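Local coordinates for predicted protease of the collagenase family (Methanopyrus kandleri, PDB 5D88), which probably acts as a peptidase of the U32 family, built on a TIM barrel and carrying a bound zinc ion, at residues V161-V175 with V233-V245. Residues are numbered along the deposited sequence; the frame is centred on the assembly and turned at random.
Sequences VITVDPALNSNEEEV and VVWEVREELFDEV
Phe242 pushes the end of its ring between Val164 and Val175. Val164 CG2 lies 3.5 Å from Phe242 CE1. With chi1 at -59°, Val164 turns CG1 anti to the carbonyl carbon and sets CG2 between backbone N and carbonyl carbon, where it meets the ring. The two side chains approach from opposite directions. The Val175 side chain crosses that of Phe242 at about a right angle, its CG2 near CZ and its CG1 against Leu241 CB. Leu241 CD1 and CD2 lie against Glu172 CA and CG. Asn169 O lies in the ring plane at the edge, 3.5 Å from Phe242 CE2. The same oxygen accepts the one direct hydrogen bond between the segments, from Arg238 N at 3.0 Å and nearly straight (163°).

The Arg238 chain runs beside Ser170, bends at chi3 (63°) and brings NH1 within 3.5 Å of Glu172 CB. Glu240 OE2 forms a salt bridge with it, taking NE and, by a longer, bent bond, NH2. Both bonds lie in the guanidinium plane and help hold that group's rotation. Replacing Arg238 with alanine would probably leave the Glu240 carboxylate without this partner and uncover Ser170 and Glu172 CB.

Asn169 ND2 donates to Ala189 O and to a water, which donates to Glu236 O. Val234 CG2 packs on Pro166 CB.

This is TIM-barrel packing away from the zinc site. It joins the loop after strand 161-163 and the first turn of helix 172-181 to the chain entering the last strand, 244-247. Strand 185-190 lies between these two strands, and its Thr188 touches Val237 and Phe242.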
loop_
_atom_site.group_PDB
_atom_site.type_symbol
_atom_site.label_atom_id
_atom_site.label_comp_id
_atom_site.label_asym_id
_atom_site.label_seq_id
_atom_site.Cartn_x
_atom_site.Cartn_y
_atom_site.Cartn_z
ATOM N N VAL A 161 -6.588 -16.001 -11.682
ATOM C CA VAL A 161 -7.823 -15.457 -11.121
ATOM C C VAL A 161 -7.468 -14.114 -10.513
ATOM O O VAL A 161 -6.439 -13.995 -9.839
ATOM C CB VAL A 161 -8.399 -16.377 -10.024
ATOM C CG1 VAL A 161 -9.671 -15.814 -9.435
ATOM C CG2 VAL A 161 -8.600 -17.769 -10.539
ATOM N N ILE A 162 -8.311 -13.108 -10.729
ATOM C CA ILE A 162 -8.126 -11.802 -10.113
ATOM C C ILE A 162 -9.351 -11.488 -9.275
ATOM O O ILE A 162 -10.479 -11.525 -9.776
ATOM C CB ILE A 162 -7.869 -10.707 -11.153
ATOM C CG1 ILE A 162 -6.515 -10.961 -11.830
ATOM C CG2 ILE A 162 -7.849 -9.346 -10.472
ATOM C CD1 ILE A 162 -6.174 -10.007 -12.953
ATOM N N THR A 163 -9.127 -11.206 -8.000
ATOM C CA THR A 163 -10.168 -10.715 -7.108
ATOM C C THR A 163 -10.201 -9.198 -7.248
ATOM O O THR A 163 -9.179 -8.531 -7.039
ATOM C CB THR A 163 -9.887 -11.107 -5.653
ATOM O OG1 THR A 163 -9.526 -12.484 -5.563
ATOM C CG2 THR A 163 -11.107 -10.898 -4.811
ATOM N N VAL A 164 -11.341 -8.653 -7.659
ATOM C CA VAL A 164 -11.421 -7.205 -7.807
ATOM C C VAL A 164 -11.461 -6.544 -6.432
ATOM O O VAL A 164 -11.858 -7.139 -5.419
ATOM C CB VAL A 164 -12.642 -6.785 -8.639
ATOM C CG1 VAL A 164 -12.600 -7.401 -10.031
ATOM C CG2 VAL A 164 -13.946 -7.131 -7.899
ATOM N N ASP A 165 -11.060 -5.279 -6.399
ATOM C CA ASP A 165 -11.294 -4.508 -5.196
ATOM C C ASP A 165 -12.791 -4.520 -4.883
ATOM O O ASP A 165 -13.621 -4.370 -5.794
ATOM C CB ASP A 165 -10.800 -3.071 -5.335
ATOM C CG ASP A 165 -11.036 -2.272 -4.061
ATOM O OD1 ASP A 165 -10.202 -2.361 -3.139
ATOM O OD2 ASP A 165 -12.071 -1.598 -3.954
ATOM N N PRO A 166 -13.171 -4.703 -3.619
ATOM C CA PRO A 166 -14.600 -4.847 -3.287
ATOM C C PRO A 166 -15.470 -3.664 -3.694
ATOM O O PRO A 166 -16.703 -3.817 -3.800
ATOM C CB PRO A 166 -14.579 -5.030 -1.762
ATOM C CG PRO A 166 -13.301 -5.615 -1.485
ATOM C CD PRO A 166 -12.316 -5.051 -2.474
ATOM N N ALA A 167 -14.886 -2.488 -3.934
ATOM C CA ALA A 167 -15.692 -1.369 -4.407
ATOM C C ALA A 167 -16.364 -1.673 -5.737
ATOM O O ALA A 167 -17.367 -1.033 -6.064
ATOM C CB ALA A 167 -14.844 -0.098 -4.528
ATOM N N LEU A 168 -15.868 -2.652 -6.488
ATOM C CA LEU A 168 -16.433 -3.007 -7.788
ATOM C C LEU A 168 -17.478 -4.113 -7.719
ATOM O O LEU A 168 -17.984 -4.535 -8.766
ATOM C CB LEU A 168 -15.317 -3.443 -8.733
ATOM C CG LEU A 168 -14.556 -2.315 -9.426
ATOM C CD1 LEU A 168 -13.844 -1.446 -8.419
ATOM C CD2 LEU A 168 -13.559 -2.884 -10.414
ATOM N N ASN A 169 -17.827 -4.575 -6.519
ATOM C CA ASN A 169 -18.616 -5.790 -6.377
ATOM C C ASN A 169 -20.007 -5.671 -6.977
ATOM O O ASN A 169 -20.619 -6.700 -7.275
ATOM C CB ASN A 169 -18.749 -6.155 -4.907
ATOM C CG ASN A 169 -17.542 -6.862 -4.376
ATOM O OD1 ASN A 169 -16.564 -7.070 -5.100
ATOM N ND2 ASN A 169 -17.595 -7.256 -3.101
ATOM N N SER A 170 -20.535 -4.456 -7.139
ATOM C CA SER A 170 -21.844 -4.273 -7.759
ATOM C C SER A 170 -21.767 -3.388 -8.993
ATOM O O SER A 170 -22.794 -2.868 -9.439
ATOM C CB SER A 170 -22.853 -3.672 -6.770
ATOM O OG SER A 170 -23.172 -4.561 -5.721
ATOM N N ASN A 171 -20.585 -3.215 -9.565
ATOM C CA ASN A 171 -20.360 -2.212 -10.598
ATOM C C ASN A 171 -20.243 -2.921 -11.946
ATOM O O ASN A 171 -19.162 -3.351 -12.347
ATOM C CB ASN A 171 -19.119 -1.380 -10.280
ATOM C CG ASN A 171 -19.038 -0.126 -11.129
ATOM O OD1 ASN A 171 -19.445 -0.127 -12.283
ATOM N ND2 ASN A 171 -18.508 0.945 -10.562
ATOM N N GLU A 172 -21.369 -3.010 -12.665
ATOM C CA GLU A 172 -21.366 -3.760 -13.921
ATOM C C GLU A 172 -20.434 -3.121 -14.942
ATOM O O GLU A 172 -19.682 -3.821 -15.629
ATOM C CB GLU A 172 -22.781 -3.868 -14.485
ATOM C CG GLU A 172 -22.873 -4.724 -15.751
ATOM C CD GLU A 172 -22.798 -3.920 -17.055
ATOM O OE1 GLU A 172 -23.537 -2.917 -17.200
ATOM O OE2 GLU A 172 -22.004 -4.305 -17.947
ATOM N N GLU A 173 -20.469 -1.793 -15.050
ATOM C CA GLU A 173 -19.670 -1.090 -16.050
ATOM C C GLU A 173 -18.184 -1.343 -15.839
ATOM O O GLU A 173 -17.443 -1.626 -16.788
ATOM C CB GLU A 173 -19.973 0.401 -15.969
ATOM C CG GLU A 173 -19.358 1.269 -17.044
ATOM C CD GLU A 173 -19.498 2.759 -16.721
ATOM O OE1 GLU A 173 -18.619 3.300 -16.008
ATOM O OE2 GLU A 173 -20.495 3.379 -17.156
ATOM N N GLU A 174 -17.724 -1.224 -14.595
ATOM C CA GLU A 174 -16.296 -1.340 -14.344
ATOM C C GLU A 174 -15.839 -2.794 -14.396
ATOM O O GLU A 174 -14.745 -3.087 -14.896
ATOM C CB GLU A 174 -15.952 -0.672 -13.016
ATOM C CG GLU A 174 -16.119 0.847 -13.113
ATOM C CD GLU A 174 -15.774 1.621 -11.844
ATOM O OE1 GLU A 174 -15.046 1.097 -10.974
ATOM O OE2 GLU A 174 -16.237 2.778 -11.726
ATOM N N VAL A 175 -16.663 -3.730 -13.929
ATOM C CA VAL A 175 -16.287 -5.129 -14.082
ATOM C C VAL A 175 -16.245 -5.494 -15.558
ATOM O O VAL A 175 -15.359 -6.229 -16.003
ATOM C CB VAL A 175 -17.235 -6.038 -13.282
ATOM C CG1 VAL A 175 -17.003 -7.512 -13.631
ATOM C CG2 VAL A 175 -17.023 -5.804 -11.790
ATOM N N VAL A 233 -16.411 -1.747 4.783
ATOM C CA VAL A 233 -16.641 -3.131 4.379
ATOM C C VAL A 233 -17.732 -3.148 3.316
ATOM O O VAL A 233 -18.731 -2.428 3.420
ATOM C CB VAL A 233 -17.047 -4.016 5.580
ATOM C CG1 VAL A 233 -17.197 -5.455 5.137
ATOM C CG2 VAL A 233 -16.046 -3.909 6.728
ATOM N N VAL A 234 -17.559 -3.978 2.297
ATOM C CA VAL A 234 -18.539 -4.114 1.232
ATOM C C VAL A 234 -19.246 -5.448 1.413
ATOM O O VAL A 234 -18.611 -6.510 1.336
ATOM C CB VAL A 234 -17.896 -4.006 -0.157
ATOM C CG1 VAL A 234 -18.959 -4.078 -1.231
ATOM C CG2 VAL A 234 -17.113 -2.710 -0.269
ATOM N N TRP A 235 -20.560 -5.382 1.640
ATOM C CA TRP A 235 -21.404 -6.547 1.897
ATOM C C TRP A 235 -22.256 -6.918 0.706
ATOM O O TRP A 235 -22.638 -8.087 0.562
ATOM C CB TRP A 235 -22.324 -6.284 3.100
ATOM C CG TRP A 235 -21.571 -6.065 4.365
ATOM C CD1 TRP A 235 -21.406 -4.882 5.035
ATOM C CD2 TRP A 235 -20.837 -7.051 5.106
ATOM N NE1 TRP A 235 -20.622 -5.079 6.143
ATOM C CE2 TRP A 235 -20.263 -6.399 6.213
ATOM C CE3 TRP A 235 -20.621 -8.427 4.941
ATOM C CZ2 TRP A 235 -19.479 -7.074 7.157
ATOM C CZ3 TRP A 235 -19.859 -9.093 5.885
ATOM C CH2 TRP A 235 -19.295 -8.411 6.979
ATOM N N GLU A 236 -22.560 -5.948 -0.141
ATOM C CA GLU A 236 -23.412 -6.168 -1.292
ATOM C C GLU A 236 -22.578 -6.689 -2.446
ATOM O O GLU A 236 -21.399 -6.365 -2.577
ATOM C CB GLU A 236 -24.096 -4.862 -1.687
ATOM C CG GLU A 236 -24.879 -4.213 -0.550
ATOM C CD GLU A 236 -26.279 -4.781 -0.400
ATOM O OE1 GLU A 236 -26.739 -5.504 -1.313
ATOM O OE2 GLU A 236 -26.929 -4.502 0.631
ATOM N N VAL A 237 -23.195 -7.499 -3.301
ATOM C CA VAL A 237 -22.479 -8.030 -4.448
ATOM C C VAL A 237 -23.479 -8.397 -5.523
ATOM O O VAL A 237 -24.626 -8.735 -5.236
ATOM C CB VAL A 237 -21.619 -9.247 -4.042
ATOM C CG1 VAL A 237 -22.497 -10.318 -3.434
ATOM C CG2 VAL A 237 -20.825 -9.759 -5.240
ATOM N N ARG A 238 -23.028 -8.351 -6.764
ATOM C CA ARG A 238 -23.779 -8.837 -7.913
ATOM C C ARG A 238 -23.030 -10.062 -8.435
ATOM O O ARG A 238 -22.088 -9.952 -9.224
ATOM C CB ARG A 238 -23.924 -7.736 -8.946
ATOM C CG ARG A 238 -25.006 -6.733 -8.543
ATOM C CD ARG A 238 -25.189 -5.664 -9.579
ATOM N NE ARG A 238 -25.651 -6.245 -10.831
ATOM C CZ ARG A 238 -25.709 -5.592 -11.986
ATOM N NH1 ARG A 238 -25.319 -4.323 -12.053
ATOM N NH2 ARG A 238 -26.151 -6.213 -13.074
ATOM N N GLU A 239 -23.445 -11.243 -7.963
ATOM C CA GLU A 239 -22.651 -12.442 -8.218
ATOM C C GLU A 239 -22.609 -12.785 -9.689
ATOM O O GLU A 239 -21.638 -13.391 -10.148
ATOM C CB GLU A 239 -23.201 -13.636 -7.446
ATOM C CG GLU A 239 -23.031 -13.536 -5.958
ATOM C CD GLU A 239 -23.354 -14.838 -5.267
ATOM O OE1 GLU A 239 -23.704 -15.821 -5.966
ATOM O OE2 GLU A 239 -23.247 -14.879 -4.021
ATOM N N GLU A 240 -23.648 -12.415 -10.438
ATOM C CA GLU A 240 -23.701 -12.728 -11.860
ATOM C C GLU A 240 -22.564 -12.073 -12.636
ATOM O O GLU A 240 -22.307 -12.471 -13.778
ATOM C CB GLU A 240 -25.068 -12.309 -12.441
ATOM C CG GLU A 240 -25.321 -10.795 -12.556
ATOM C CD GLU A 240 -25.839 -10.150 -11.270
ATOM O OE1 GLU A 240 -25.792 -10.777 -10.191
ATOM O OE2 GLU A 240 -26.293 -8.991 -11.343
ATOM N N LEU A 241 -21.875 -11.086 -12.048
ATOM C CA LEU A 241 -20.754 -10.447 -12.724
ATOM C C LEU A 241 -19.471 -11.239 -12.600
ATOM O O LEU A 241 -18.488 -10.907 -13.270
ATOM C CB LEU A 241 -20.496 -9.046 -12.155
ATOM C CG LEU A 241 -21.675 -8.061 -12.074
ATOM C CD1 LEU A 241 -21.262 -6.714 -11.448
ATOM C CD2 LEU A 241 -22.220 -7.859 -13.454
ATOM N N PHE A 242 -19.441 -12.264 -11.761
ATOM C CA PHE A 242 -18.182 -12.879 -11.382
ATOM C C PHE A 242 -18.211 -14.374 -11.643
ATOM O O PHE A 242 -19.264 -15.002 -11.698
ATOM C CB PHE A 242 -17.884 -12.597 -9.917
ATOM C CG PHE A 242 -17.689 -11.144 -9.623
ATOM C CD1 PHE A 242 -16.466 -10.541 -9.847
ATOM C CD2 PHE A 242 -18.742 -10.372 -9.145
ATOM C CE1 PHE A 242 -16.288 -9.192 -9.570
ATOM C CE2 PHE A 242 -18.579 -9.034 -8.883
ATOM C CZ PHE A 242 -17.348 -8.436 -9.093
ATOM N N ASP A 243 -17.023 -14.930 -11.829
ATOM C CA ASP A 243 -16.857 -16.361 -11.995
ATOM C C ASP A 243 -16.752 -17.097 -10.673
ATOM O O ASP A 243 -17.077 -18.293 -10.618
ATOM C CB ASP A 243 -15.593 -16.630 -12.811
ATOM C CG ASP A 243 -15.602 -15.913 -14.140
ATOM O OD1 ASP A 243 -16.457 -16.243 -14.985
ATOM O OD2 ASP A 243 -14.769 -15.012 -14.332
ATOM N N GLU A 244 -16.308 -16.401 -9.621
ATOM C CA GLU A 244 -16.035 -16.984 -8.315
ATOM C C GLU A 244 -16.467 -16.009 -7.248
ATOM O O GLU A 244 -16.269 -14.802 -7.403
ATOM C CB GLU A 244 -14.546 -17.280 -8.109
ATOM C CG GLU A 244 -13.999 -18.242 -9.125
ATOM C CD GLU A 244 -12.524 -18.563 -8.953
ATOM O OE1 GLU A 244 -11.902 -18.173 -7.930
ATOM O OE2 GLU A 244 -11.980 -19.221 -9.868
ATOM N N VAL A 245 -17.015 -16.543 -6.158
ATOM C CA VAL A 245 -17.423 -15.764 -5.000
ATOM C C VAL A 245 -16.644 -16.279 -3.811
ATOM O O VAL A 245 -16.612 -17.489 -3.565
ATOM C CB VAL A 245 -18.937 -15.865 -4.730
ATOM C CG1 VAL A 245 -19.304 -15.100 -3.475
ATOM C CG2 VAL A 245 -19.708 -15.313 -5.887
HETATM O O HOH W 1 -19.526 -7.563 -1.439
HETATM O O HOH W 2 -21.319 -3.794 -3.830
#